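Local coordinates for ubiquitin domain-containing protein DSK2,putative (Plasmodium falciparum, PDB 6JL3) that probably acts as a ubiquitin shuttle factor whose ubiquitin-like domain recognises receptors of the proteasome, at residues I5-K10 / Y63-G68; K15-A20 / K32-H37; I25-L30 / L54-S59; I47-K52 / D67-H72. All blocks are in the same frame, centred on the assembly; numbering follows the deposited sequence. Where two conformers were deposited one is given.

Overall arrangement
All four contacts lie in one ubiquitin-like beta-grasp domain, a mixed sheet packed against helix 27-35. Contact 1 joins strand 5-11 to the loop that leads into strand 70-75. Contact 2 packs strand 15-21 on the last part of the helix, and contact 3 ties the start of the same helix to the loop after strand 52-53. Contact 4 pairs strand 45-49 with strand 70-75. Contacts 1 and 4 share Asp67 and Gly68, and their centres are about 7 Å apart; the other pairs of centres are 12 to 14 Å apart. Contacts 2 and 3 alternate along the chain, as do contacts 3 and 4. Segments distant in sequence are thus locked into one compact domain.

Contact 1: I5-K10 / Y63-G68; sequences INVSFK and YGVADG
Asn6 and Asp67 lie side by side with their side chains pointing the same way, at the point where the loop 63-68 of this ubiquitin-like beta-grasp fold meets the first strand, 5-11. Their amide and carboxylate planes are 50° apart. The link between them runs through the backbone of Asn6. Asp67 turns CG anti to its own backbone N (chi1 -166°), which brings OD1 to Asn6 N at 2.8 Å. The bond is nearly straight, but the N-H comes from above the carboxylate plane. Asn6 CB also lies 3.6 Å from Asp67 OD1.

Ile5 and Asp67 slide past each other in opposite directions, so their CB atoms come within 3.9 Å. Ile5 holds CG1 in the crowded position between its backbone N and carbonyl carbon (chi1 64°). From there CD1 reaches along the loop to the carbonyl carbon of Ala66 and to Val65 CG2, the latter at 4.0 Å. Val65 also crosses Val7 at about a right angle, with the two CG2 methyls 3.9 Å apart. The apolar layer thus lies on the inner side of the loop, where Val65 also touches Leu60 and Met71. The polar grip lies nearer the surface.

Asp67 and Gly68 are exposed and lie just before strand 70-75. Gly68 has a positive phi; at its backbone angles a CB would jam against the preceding carbonyl O. Its N-H completes the clasp on Asn6: Gly68 N gives a hydrogen bond of 2.7 Å to Asn6 O, in the carbonyl plane.

Contact 2: K15-A20 / K32-H37; sequences KEFTVA and KICAEH
Phe17 has CG in the crowded position between its backbone N and carbonyl carbon (chi1 67°), and this swings the ring toward His37. His37 answers with CG anti to its carbonyl carbon (chi1 -69°). The two side chains cross at about a right angle. His37 CB then sits over the centre of one face of the Phe17 ring, 3.7 Å from the centroid, in a CH-pi contact. The rings are almost parallel, with planes at 7°, but so far offset that they hardly cover each other.

A second CH-pi contact continues the layer. Val19 has CG1 anti to its carbonyl carbon, and this methyl lies over a face of the His37 ring, offset toward the rim. It is 3.5 Å from His37 NE2. The same methyl meets Ile33 CG2 at 3.8 Å. At the edge of Phe17, Cys34 SG lies close to the ring plane and 3.9 Å from CZ, a sulfur-aromatic contact made from the side.

In the beta-grasp fold of the ubiquitin family the helix packs on the sheet, and here its last part lies on the edge strand 15-21. Phe9, on the neighbouring strand 5-11, touches both Phe17 and Cys34, so the same cluster reaches further into the core.

The imidazole is fixed by a bond on the helix side. His37 ND1 donates to Ile33 O over 2.8 Å, nearly straight. Ile33 O lies in the plane of the imidazole, while ND1 stands above the plane of the carbonyl. That bond sets the ring's rotation and so the face that it turns to Val19 CG1.

Contact 3: I25-L30 / L54-S59; sequences ITVLDL and LKDKES
Two carbonyl oxygens of the loop 54-59 receive the first N-H groups of helix 27-35, the single helix that packs on the sheet of this beta-grasp domain. Val27 N donates to Glu58 O over 2.9 Å, nearly along the C=O axis. Leu28 N donates to Asp56 O, in the carbonyl plane and on a lone pair. A single backbone bridge pairs Thr26 with Ser59, supported by a CA-H...O contact from Ser59 CA to Ile25 O.

Val27 is the main apolar wedge. CG1 is anti to the backbone N (chi1 171°), which sets CG2 beside that N; Val27 CG2 meets Leu54 CB at 3.7 Å. Val27 CB lies 3.2 Å from Lys55 O, a tight approach to the type I turn running from Lys55 to Glu58.

Farther out, Asp56 and Ser59 have polar partners beyond the contact: Asp56 OD1 forms a salt bridge with Lys31, and Ser59 OG hydrogen-bonds to Thr61 OG1 and Asp24 O.

A capping box fixes the helix start itself. Thr26 N donates to Asp29 OD2, and Asp29 N returns a bond of 3.0 Å to Thr26 OG1.

Contact 4: I47-K52 / D67-H72; sequences IIFKGK and DGNTMH
Ile48 O is held by two hydrogen bonds. His72 N donates to it over 3.0 Å, in the carbonyl plane, and a water donates a second over 2.8 Å. The same water also lies 3.0 Å from His72 ND1, so it bridges the imidazole and the strand carbonyl. The reciprocal bond, Ile48 N to His72 O, is the straighter one at 176° and also lies in its carbonyl plane. Ile48 and His72 are thus a hydrogen-bonded antiparallel pair. Their CB atoms are 4.2 Å apart, but beyond CB the two side chains diverge.

The neighbours Ile47, Phe49 and Met71 are buried. Met71 has CG anti to its carbonyl carbon and runs extended beyond it. Its SD touches Ile47 CG2 at 3.6 Å. Its CE reaches over the centre of one face of the Phe49 ring, a CH-pi contact within a Met-aromatic pair; SD itself approaches obliquely. Phe49 has CG anti to its backbone N (chi1 179°), and the opposite face of its ring carries Lys50 CG. At the ring's edge, Phe49 CZ meets Asn69 OD1 at 3.4 Å, with ring and amide planes 43° apart. Asn69 OD1 is also hydrogen-bonded to Ala66 N, which helps to place it there.

Beyond Phe49 the chain reverses in a type I' turn to Lys52, closed by hydrogen bonds between Phe49 and Lys52 in both directions. Leu30 of helix 27-35 touches both Ile47 and Met71. Strands 45-49 and 70-75 paired in this way, packed against the single helix, are characteristic of the ubiquitin beta-grasp fold.

Contact 1: I5-K10 / Y63-G68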
# COMPACT_ATOMS: atom_id res chain seq x y z
N ILE A 5 2.36 -8.06 -9.36
CA ILE A 5 1.62 -6.97 -9.96
C ILE A 5 2.26 -5.67 -9.49
O ILE A 5 2.89 -5.61 -8.44
CB ILE A 5 0.11 -7.02 -9.59
CG1 ILE A 5 -0.09 -6.80 -8.09
CG2 ILE A 5 -0.52 -8.33 -10.05
CD1 ILE A 5 -1.53 -6.45 -7.70
N ASN A 6 2.06 -4.61 -10.28
CA ASN A 6 2.55 -3.30 -9.89
C ASN A 6 1.45 -2.53 -9.16
O ASN A 6 0.29 -2.52 -9.59
CB ASN A 6 2.99 -2.50 -11.11
CG ASN A 6 4.27 -3.02 -11.72
OD1 ASN A 6 5.25 -3.27 -11.02
ND2 ASN A 6 4.26 -3.21 -13.03
N VAL A 7 1.82 -1.89 -8.06
CA VAL A 7 0.96 -0.97 -7.34
C VAL A 7 1.73 0.32 -7.13
O VAL A 7 2.89 0.30 -6.68
CB VAL A 7 0.48 -1.55 -6.00
CG1 VAL A 7 -0.36 -0.53 -5.24
CG2 VAL A 7 -0.30 -2.84 -6.23
N SER A 8 1.11 1.44 -7.47
CA SER A 8 1.71 2.75 -7.31
C SER A 8 1.13 3.42 -6.07
O SER A 8 -0.02 3.21 -5.71
CB SER A 8 1.43 3.62 -8.53
OG SER A 8 2.07 3.09 -9.67
N PHE A 9 1.96 4.25 -5.43
CA PHE A 9 1.56 5.00 -4.25
C PHE A 9 1.76 6.48 -4.47
O PHE A 9 2.80 6.92 -4.97
CB PHE A 9 2.37 4.57 -3.04
CG PHE A 9 1.96 3.25 -2.53
CD1 PHE A 9 2.51 2.10 -3.06
CD2 PHE A 9 0.99 3.14 -1.55
CE1 PHE A 9 2.11 0.87 -2.61
CE2 PHE A 9 0.59 1.92 -1.09
CZ PHE A 9 1.15 0.78 -1.63
N LYS A 10 0.74 7.25 -4.10
CA LYS A 10 0.83 8.69 -3.95
C LYS A 10 0.89 8.97 -2.46
O LYS A 10 -0.04 8.60 -1.72
CB LYS A 10 -0.36 9.37 -4.60
CG LYS A 10 -0.32 9.26 -6.11
CD LYS A 10 -1.52 9.92 -6.75
CE LYS A 10 -1.34 10.08 -8.25
NZ LYS A 10 -2.46 10.88 -8.84
N TYR A 63 -9.58 -7.00 -1.30
CA TYR A 63 -9.95 -5.69 -1.79
C TYR A 63 -9.89 -5.58 -3.31
O TYR A 63 -10.12 -4.50 -3.85
CB TYR A 63 -9.02 -4.66 -1.16
CG TYR A 63 -9.13 -4.55 0.34
CD1 TYR A 63 -10.24 -3.97 0.93
CD2 TYR A 63 -8.10 -4.99 1.16
CE1 TYR A 63 -10.32 -3.82 2.30
CE2 TYR A 63 -8.18 -4.86 2.53
CZ TYR A 63 -9.29 -4.27 3.10
OH TYR A 63 -9.38 -4.12 4.47
N GLY A 64 -9.60 -6.68 -4.00
CA GLY A 64 -9.57 -6.67 -5.44
C GLY A 64 -8.44 -5.86 -6.05
O GLY A 64 -8.62 -5.29 -7.12
N VAL A 65 -7.27 -5.82 -5.39
CA VAL A 65 -6.15 -5.07 -5.93
C VAL A 65 -5.77 -5.63 -7.29
O VAL A 65 -5.76 -6.85 -7.50
CB VAL A 65 -4.97 -5.12 -4.95
CG1 VAL A 65 -4.45 -6.54 -4.84
CG2 VAL A 65 -3.85 -4.17 -5.38
N ALA A 66 -5.46 -4.74 -8.22
CA ALA A 66 -5.17 -5.12 -9.60
C ALA A 66 -3.90 -4.43 -10.08
O ALA A 66 -3.55 -3.34 -9.62
CB ALA A 66 -6.33 -4.73 -10.52
N ASP A 67 -3.24 -5.08 -11.03
CA ASP A 67 -2.01 -4.57 -11.63
C ASP A 67 -2.22 -3.18 -12.21
O ASP A 67 -3.09 -2.97 -13.06
CB ASP A 67 -1.61 -5.55 -12.74
CG ASP A 67 -0.20 -5.38 -13.24
OD1 ASP A 67 0.56 -4.56 -12.69
OD2 ASP A 67 0.15 -6.08 -14.20
N GLY A 68 -1.42 -2.23 -11.72
CA GLY A 68 -1.49 -0.85 -12.15
C GLY A 68 -2.28 0.06 -11.24
O GLY A 68 -2.26 1.28 -11.46

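Contact 2: K15-A20 / K32-H37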
# COMPACT_ATOMS: atom_id res chain seq x y z
N LYS A 15 5.12 12.84 -3.10
CA LYS A 15 6.03 11.73 -3.31
C LYS A 15 5.28 10.59 -4.00
O LYS A 15 4.08 10.37 -3.76
CB LYS A 15 6.63 11.29 -1.98
CG LYS A 15 7.47 12.41 -1.37
CD LYS A 15 8.15 12.02 -0.08
CE LYS A 15 7.14 11.87 1.04
NZ LYS A 15 7.80 12.15 2.34
N GLU A 16 5.98 9.88 -4.87
CA GLU A 16 5.39 8.77 -5.61
C GLU A 16 6.41 7.65 -5.79
O GLU A 16 7.58 7.92 -6.06
CB GLU A 16 4.92 9.23 -7.00
CG GLU A 16 3.84 10.30 -7.00
CD GLU A 16 3.39 10.69 -8.40
OE1 GLU A 16 3.96 10.17 -9.38
OE2 GLU A 16 2.46 11.52 -8.51
N PHE A 17 5.95 6.41 -5.66
CA PHE A 17 6.76 5.25 -5.99
C PHE A 17 5.85 4.12 -6.41
O PHE A 17 4.66 4.10 -6.09
CB PHE A 17 7.69 4.81 -4.84
CG PHE A 17 6.96 4.27 -3.64
CD1 PHE A 17 6.46 5.13 -2.67
CD2 PHE A 17 6.76 2.91 -3.48
CE1 PHE A 17 5.78 4.65 -1.58
CE2 PHE A 17 6.08 2.42 -2.38
CZ PHE A 17 5.59 3.29 -1.43
N THR A 18 6.42 3.16 -7.15
CA THR A 18 5.71 1.97 -7.59
C THR A 18 6.50 0.75 -7.14
O THR A 18 7.73 0.75 -7.20
CB THR A 18 5.55 1.95 -9.12
OG1 THR A 18 4.81 3.10 -9.54
CG2 THR A 18 4.86 0.69 -9.61
N VAL A 19 5.78 -0.28 -6.67
CA VAL A 19 6.39 -1.54 -6.27
C VAL A 19 5.71 -2.70 -7.00
O VAL A 19 4.55 -2.61 -7.41
CB VAL A 19 6.35 -1.77 -4.75
CG1 VAL A 19 7.39 -0.91 -4.06
CG2 VAL A 19 4.96 -1.49 -4.19
N ALA A 20 6.45 -3.79 -7.13
CA ALA A 20 5.93 -5.04 -7.68
C ALA A 20 5.76 -6.01 -6.52
O ALA A 20 6.74 -6.35 -5.85
CB ALA A 20 6.90 -5.60 -8.72
N LYS A 32 5.01 -2.69 5.42
CA LYS A 32 6.44 -2.94 5.59
C LYS A 32 7.21 -2.59 4.33
O LYS A 32 8.30 -2.01 4.40
CB LYS A 32 6.69 -4.38 6.03
CG LYS A 32 6.21 -4.65 7.45
CD LYS A 32 6.19 -6.12 7.79
CE LYS A 32 5.79 -6.32 9.24
NZ LYS A 32 5.71 -7.76 9.60
N ILE A 33 6.65 -2.91 3.16
CA ILE A 33 7.25 -2.50 1.89
C ILE A 33 7.29 -0.97 1.80
O ILE A 33 8.31 -0.38 1.44
CB ILE A 33 6.49 -3.12 0.71
CG1 ILE A 33 6.70 -4.64 0.67
CG2 ILE A 33 6.93 -2.48 -0.60
CD1 ILE A 33 5.78 -5.36 -0.31
N CYS A 34 6.18 -0.31 2.12
CA CYS A 34 6.13 1.14 2.03
C CYS A 34 7.18 1.79 2.92
O CYS A 34 7.80 2.79 2.54
CB CYS A 34 4.74 1.65 2.41
SG CYS A 34 3.48 1.37 1.16
N ALA A 35 7.40 1.23 4.12
CA ALA A 35 8.37 1.81 5.05
C ALA A 35 9.79 1.68 4.53
O ALA A 35 10.65 2.46 4.95
CB ALA A 35 8.26 1.14 6.43
N GLU A 36 10.06 0.73 3.64
CA GLU A 36 11.36 0.62 2.99
C GLU A 36 11.49 1.53 1.77
O GLU A 36 12.57 1.57 1.16
CB GLU A 36 11.63 -0.85 2.64
CG GLU A 36 11.84 -1.69 3.90
CD GLU A 36 12.23 -3.14 3.67
OE1 GLU A 36 12.17 -3.63 2.53
OE2 GLU A 36 12.60 -3.80 4.67
N HIS A 37 10.44 2.29 1.44
CA HIS A 37 10.46 3.22 0.32
C HIS A 37 10.24 4.68 0.70
O HIS A 37 10.64 5.56 -0.07
CB HIS A 37 9.41 2.82 -0.73
CG HIS A 37 9.77 1.56 -1.46
ND1 HIS A 37 9.56 0.30 -0.92
CD2 HIS A 37 10.38 1.36 -2.65
CE1 HIS A 37 10.01 -0.61 -1.76
NE2 HIS A 37 10.50 0.00 -2.82

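Contact 3: I25-L30 / L54-S59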
# COMPACT_ATOMS: atom_id res chain seq x y z
N ILE A 25 -0.29 -10.74 -0.56
CA ILE A 25 0.33 -10.30 0.69
C ILE A 25 -0.73 -9.57 1.53
O ILE A 25 -1.78 -9.15 1.04
CB ILE A 25 1.57 -9.43 0.47
CG1 ILE A 25 1.20 -8.11 -0.20
CG2 ILE A 25 2.63 -10.20 -0.34
CD1 ILE A 25 2.35 -7.12 -0.27
N THR A 26 -0.43 -9.41 2.82
CA THR A 26 -1.36 -8.69 3.67
C THR A 26 -1.10 -7.18 3.59
O THR A 26 -0.05 -6.72 3.12
CB THR A 26 -1.22 -9.12 5.13
OG1 THR A 26 0.09 -8.76 5.58
CG2 THR A 26 -1.47 -10.60 5.28
N VAL A 27 -2.07 -6.41 4.10
CA VAL A 27 -1.90 -4.97 4.23
C VAL A 27 -0.67 -4.64 5.07
O VAL A 27 0.10 -3.72 4.75
CB VAL A 27 -3.19 -4.35 4.80
CG1 VAL A 27 -2.99 -2.89 5.15
CG2 VAL A 27 -4.32 -4.54 3.80
N LEU A 28 -0.47 -5.37 6.17
CA LEU A 28 0.72 -5.14 6.99
C LEU A 28 2.00 -5.41 6.20
O LEU A 28 2.96 -4.63 6.29
CB LEU A 28 0.66 -5.99 8.26
CG LEU A 28 1.82 -5.76 9.23
CD1 LEU A 28 1.91 -4.31 9.69
CD2 LEU A 28 1.72 -6.70 10.44
N ASP A 29 2.03 -6.49 5.42
CA ASP A 29 3.17 -6.75 4.54
C ASP A 29 3.42 -5.55 3.63
O ASP A 29 4.57 -5.16 3.39
CB ASP A 29 2.90 -7.97 3.64
CG ASP A 29 2.96 -9.31 4.36
OD1 ASP A 29 3.68 -9.45 5.37
OD2 ASP A 29 2.28 -10.25 3.88
N LEU A 30 2.34 -5.00 3.07
CA LEU A 30 2.45 -3.85 2.17
C LEU A 30 2.96 -2.62 2.89
O LEU A 30 3.77 -1.87 2.34
CB LEU A 30 1.09 -3.61 1.50
CG LEU A 30 1.05 -2.52 0.44
CD1 LEU A 30 2.03 -2.82 -0.68
CD2 LEU A 30 -0.36 -2.36 -0.11
N LEU A 54 -7.31 0.48 4.58
CA LEU A 54 -7.16 -0.96 4.51
C LEU A 54 -6.68 -1.52 5.85
O LEU A 54 -5.94 -0.88 6.59
CB LEU A 54 -6.18 -1.33 3.40
CG LEU A 54 -6.55 -0.83 2.00
CD1 LEU A 54 -5.60 -1.48 1.00
CD2 LEU A 54 -7.99 -1.11 1.62
N LYS A 55 -7.11 -2.75 6.14
CA LYS A 55 -6.92 -3.38 7.45
C LYS A 55 -5.72 -4.32 7.46
O LYS A 55 -5.63 -5.23 6.62
CB LYS A 55 -8.19 -4.13 7.86
CG LYS A 55 -9.43 -3.25 8.07
CD LYS A 55 -9.19 -2.23 9.18
CE LYS A 55 -10.35 -1.25 9.35
NZ LYS A 55 -11.59 -1.91 9.85
N ASP A 56 -4.85 -4.15 8.46
CA ASP A 56 -3.53 -4.77 8.50
C ASP A 56 -3.54 -6.27 8.21
O ASP A 56 -2.67 -6.78 7.49
CB ASP A 56 -2.92 -4.61 9.90
CG ASP A 56 -2.28 -3.27 10.14
OD1 ASP A 56 -2.18 -2.47 9.18
OD2 ASP A 56 -1.87 -3.02 11.29
N LYS A 57 -4.44 -7.01 8.85
CA LYS A 57 -4.36 -8.47 8.81
C LYS A 57 -4.92 -9.07 7.52
O LYS A 57 -4.80 -10.28 7.32
CB LYS A 57 -5.07 -9.09 10.02
CG LYS A 57 -4.36 -8.77 11.32
CD LYS A 57 -5.07 -9.35 12.54
CE LYS A 57 -4.20 -9.18 13.78
NZ LYS A 57 -4.79 -9.86 14.97
N GLU A 58 -5.48 -8.25 6.64
CA GLU A 58 -6.19 -8.77 5.49
C GLU A 58 -5.31 -8.88 4.26
O GLU A 58 -4.45 -8.01 4.01
CB GLU A 58 -7.40 -7.89 5.17
CG GLU A 58 -8.43 -7.75 6.31
CD GLU A 58 -9.13 -9.06 6.73
OE1 GLU A 58 -8.58 -10.17 6.56
OE2 GLU A 58 -10.26 -8.96 7.26
N SER A 59 -5.52 -9.94 3.49
CA SER A 59 -4.88 -10.09 2.19
C SER A 59 -5.41 -9.05 1.22
O SER A 59 -6.61 -8.76 1.20
CB SER A 59 -5.17 -11.48 1.63
OG SER A 59 -4.65 -11.63 0.33

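Contact 4: I47-K52 / D67-H72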
# COMPACT_ATOMS: atom_id res chain seq x y z
N ILE A 47 -3.06 3.24 4.64
CA ILE A 47 -3.18 2.99 3.21
C ILE A 47 -4.64 3.14 2.81
O ILE A 47 -5.52 2.47 3.36
CB ILE A 47 -2.62 1.61 2.82
CG1 ILE A 47 -1.12 1.53 3.16
CG2 ILE A 47 -2.87 1.35 1.34
CD1 ILE A 47 -0.47 0.20 2.85
N ILE A 48 -4.89 4.04 1.85
CA ILE A 48 -6.23 4.41 1.42
C ILE A 48 -6.43 3.86 0.01
O ILE A 48 -5.65 4.16 -0.90
CB ILE A 48 -6.43 5.94 1.42
CG1 ILE A 48 -5.91 6.57 2.72
CG2 ILE A 48 -7.90 6.26 1.10
CD1 ILE A 48 -6.52 6.07 3.98
N PHE A 49 -7.50 3.09 -0.17
CA PHE A 49 -7.78 2.43 -1.44
C PHE A 49 -9.27 2.13 -1.48
O PHE A 49 -9.84 1.67 -0.47
CB PHE A 49 -6.96 1.14 -1.54
CG PHE A 49 -7.17 0.34 -2.80
CD1 PHE A 49 -6.83 0.85 -4.05
CD2 PHE A 49 -7.66 -0.95 -2.73
CE1 PHE A 49 -7.01 0.09 -5.20
CE2 PHE A 49 -7.83 -1.71 -3.87
CZ PHE A 49 -7.51 -1.19 -5.10
N LYS A 50 -9.91 2.43 -2.61
CA LYS A 50 -11.34 2.18 -2.78
C LYS A 50 -12.16 2.79 -1.65
O LYS A 50 -13.14 2.21 -1.16
CB LYS A 50 -11.64 0.68 -2.95
CG LYS A 50 -11.11 0.14 -4.27
CD LYS A 50 -11.49 -1.32 -4.45
CE LYS A 50 -11.14 -1.83 -5.84
NZ LYS A 50 -11.50 -3.28 -5.98
N GLY A 51 -11.77 3.99 -1.23
CA GLY A 51 -12.51 4.74 -0.25
C GLY A 51 -12.40 4.22 1.16
O GLY A 51 -13.21 4.58 2.01
N LYS A 52 -11.41 3.38 1.43
CA LYS A 52 -11.29 2.75 2.73
C LYS A 52 -9.86 2.82 3.25
O LYS A 52 -8.90 2.92 2.49
CB LYS A 52 -11.68 1.28 2.67
CG LYS A 52 -13.13 1.06 2.40
CD LYS A 52 -13.45 -0.41 2.29
CE LYS A 52 -12.94 -0.99 0.97
NZ LYS A 52 -13.79 -0.60 -0.19
N ASP A 67 -3.24 -5.08 -11.03
CA ASP A 67 -2.01 -4.57 -11.63
C ASP A 67 -2.22 -3.18 -12.21
O ASP A 67 -3.09 -2.97 -13.06
CB ASP A 67 -1.61 -5.55 -12.74
CG ASP A 67 -0.20 -5.38 -13.24
OD1 ASP A 67 0.56 -4.56 -12.69
OD2 ASP A 67 0.15 -6.08 -14.20
N GLY A 68 -1.42 -2.23 -11.72
CA GLY A 68 -1.49 -0.85 -12.15
C GLY A 68 -2.28 0.06 -11.24
O GLY A 68 -2.26 1.28 -11.46
N ASN A 69 -2.96 -0.48 -10.23
CA ASN A 69 -3.73 0.36 -9.33
C ASN A 69 -2.83 1.34 -8.59
O ASN A 69 -1.65 1.08 -8.34
CB ASN A 69 -4.47 -0.49 -8.28
CG ASN A 69 -5.74 -1.19 -8.79
OD1 ASN A 69 -6.27 -2.06 -8.10
ND2 ASN A 69 -6.22 -0.82 -9.97
N THR A 70 -3.42 2.47 -8.20
CA THR A 70 -2.77 3.46 -7.36
C THR A 70 -3.50 3.52 -6.02
O THR A 70 -4.73 3.48 -5.96
CB THR A 70 -2.79 4.85 -8.02
OG1 THR A 70 -2.06 4.79 -9.26
CG2 THR A 70 -2.16 5.90 -7.12
N MET A 71 -2.73 3.57 -4.95
CA MET A 71 -3.23 3.77 -3.60
C MET A 71 -2.62 5.06 -3.05
O MET A 71 -1.61 5.56 -3.57
CB MET A 71 -2.83 2.61 -2.69
CG MET A 71 -3.26 1.25 -3.21
SD MET A 71 -3.02 -0.05 -1.99
CE MET A 71 -3.63 -1.48 -2.88
N HIS A 72 -3.23 5.59 -2.01
CA HIS A 72 -2.66 6.72 -1.30
C HIS A 72 -2.10 6.25 0.03
O HIS A 72 -2.66 5.37 0.69
CB HIS A 72 -3.68 7.83 -1.07
CG HIS A 72 -4.03 8.57 -2.31
ND1 HIS A 72 -4.86 8.05 -3.28
CD2 HIS A 72 -3.65 9.79 -2.75
CE1 HIS A 72 -4.99 8.93 -4.26
NE2 HIS A 72 -4.26 9.99 -3.96
O HOH W 1 -6.79 5.85 -2.77